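Local coordinates for protein AlkD2 (Streptococcus mutans, PDB 6M9M) that binds inosine-5'-monophosphate and belongs to the HEAT-like repeat family of DNA glycosylases, although its own biological function is unknown, at residues A[57-60]-A[61-64]. Residues are numbered along the deposited sequence; the frame is centred on the assembly and turned at random.
Sequences YAVF and LFGY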
loop_
_atom_site.group_PDB
_atom_site.type_symbol
_atom_site.label_atom_id
_atom_site.label_comp_id
_atom_site.label_asym_id
_atom_site.label_seq_id
_atom_site.Cartn_x
_atom_site.Cartn_y
_atom_site.Cartn_z
ATOM N N TYR A 57 -8.118 9.482 7.333
ATOM C CA TYR A 57 -9.366 8.833 7.742
ATOM C C TYR A 57 -10.157 8.348 6.530
ATOM O O TYR A 57 -10.633 7.208 6.491
ATOM C CB TYR A 57 -10.158 9.835 8.592
ATOM C CG TYR A 57 -11.619 9.528 8.772
ATOM C CD1 TYR A 57 -12.547 9.993 7.864
ATOM C CD2 TYR A 57 -12.075 8.766 9.844
ATOM C CE1 TYR A 57 -13.890 9.734 8.011
ATOM C CE2 TYR A 57 -13.429 8.502 10.003
ATOM C CZ TYR A 57 -14.329 8.979 9.068
ATOM O OH TYR A 57 -15.679 8.747 9.174
ATOM N N ALA A 58 -10.300 9.212 5.522
ATOM C CA ALA A 58 -11.072 8.865 4.335
ATOM C C ALA A 58 -10.465 7.685 3.592
ATOM O O ALA A 58 -11.198 6.842 3.056
ATOM C CB ALA A 58 -11.155 10.071 3.401
ATOM N N VAL A 59 -9.134 7.637 3.505
ATOM C CA VAL A 59 -8.471 6.545 2.797
ATOM C C VAL A 59 -8.606 5.235 3.561
ATOM O O VAL A 59 -8.759 4.171 2.948
ATOM C CB VAL A 59 -7.024 6.919 2.435
ATOM C CG1 VAL A 59 -6.323 5.771 1.744
ATOM C CG2 VAL A 59 -7.021 8.166 1.539
ATOM N N PHE A 60 -8.576 5.274 4.899
ATOM C CA PHE A 60 -8.922 4.064 5.642
ATOM C C PHE A 60 -10.337 3.603 5.285
ATOM O O PHE A 60 -10.583 2.405 5.095
ATOM C CB PHE A 60 -8.775 4.253 7.163
ATOM C CG PHE A 60 -7.348 4.205 7.664
ATOM C CD1 PHE A 60 -6.597 3.048 7.534
ATOM C CD2 PHE A 60 -6.773 5.296 8.296
ATOM C CE1 PHE A 60 -5.286 2.995 8.003
ATOM C CE2 PHE A 60 -5.470 5.240 8.771
ATOM C CZ PHE A 60 -4.729 4.087 8.628
ATOM N N LEU A 61 -11.298 4.535 5.220
ATOM C CA LEU A 61 -12.649 4.166 4.799
ATOM C C LEU A 61 -12.662 3.539 3.408
ATOM O O LEU A 61 -13.322 2.521 3.183
ATOM C CB LEU A 61 -13.589 5.367 4.838
ATOM C CG LEU A 61 -14.053 5.900 6.190
ATOM C CD1 LEU A 61 -14.989 7.089 5.936
ATOM C CD2 LEU A 61 -14.750 4.823 6.990
ATOM N N PHE A 62 -11.939 4.135 2.454
ATOM C CA PHE A 62 -11.876 3.554 1.122
ATOM C C PHE A 62 -11.396 2.102 1.198
ATOM O O PHE A 62 -11.944 1.223 0.534
ATOM C CB PHE A 62 -10.935 4.343 0.199
ATOM C CG PHE A 62 -11.422 5.723 -0.207
ATOM C CD1 PHE A 62 -12.774 6.014 -0.426
ATOM C CD2 PHE A 62 -10.497 6.738 -0.422
ATOM C CE1 PHE A 62 -13.168 7.301 -0.839
ATOM C CE2 PHE A 62 -10.887 8.000 -0.810
ATOM C CZ PHE A 62 -12.219 8.290 -1.013
ATOM N N GLY A 63 -10.351 1.839 1.995
ATOM C CA GLY A 63 -9.898 0.472 2.172
ATOM C C GLY A 63 -10.995 -0.465 2.633
ATOM O O GLY A 63 -11.164 -1.571 2.103
ATOM N N TYR A 64 -11.764 -0.044 3.643
ATOM C CA TYR A 64 -12.847 -0.893 4.132
ATOM C C TYR A 64 -13.948 -1.087 3.089
ATOM O O TYR A 64 -14.638 -2.112 3.103
ATOM C CB TYR A 64 -13.440 -0.320 5.426
ATOM C CG TYR A 64 -12.425 -0.106 6.525
ATOM C CD1 TYR A 64 -11.433 -1.032 6.788
ATOM C CD2 TYR A 64 -12.430 1.065 7.265
ATOM C CE1 TYR A 64 -10.469 -0.789 7.764
ATOM C CE2 TYR A 64 -11.506 1.303 8.248
ATOM C CZ TYR A 64 -10.525 0.389 8.502
ATOM O OH TYR A 64 -9.603 0.680 9.480
#
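Leu61 lies one turn on from Tyr57 in helix 52-65, a helix of the HEAT-like repeat fold, and lays its side chain across the Tyr57 ring. Its CB sits 3.3 Å from Ala58 O. CG, anti to its own carbonyl carbon (chi1 -73°), stands over one face of the Tyr57 ring, offset toward the rim, and 3.7 Å from Tyr57 O. At the tip, CD1 packs 3.5 Å from Tyr57 CE1 and also touches CZ and OH. With Tyr57 CG anti to the backbone N (chi1 163°), the ring is set beside the tyrosine's own carbonyl carbon, where Leu61 crosses it; Tyr57 OH is hydrogen-bonded to Asp30 OD2, tying helix 52-65 to helix 21-32. The backbone runs in i to i+4 hydrogen bonds from Leu61 N to Tyr57 O through Tyr64 N to Phe60 O. On another side of the helix, Ala58 O lies over a face of the Phe62 ring, 3.5 Å from CG, while that ring packs among Phe44 and Phe74 of the flanking helices. Tyr64 folds back in a similar way: besides accepting from Tyr64 N at 3.1 Å, Phe60 O sits above the ring, 3.2 Å from its plane and displaced toward the rim, nearest to CD2.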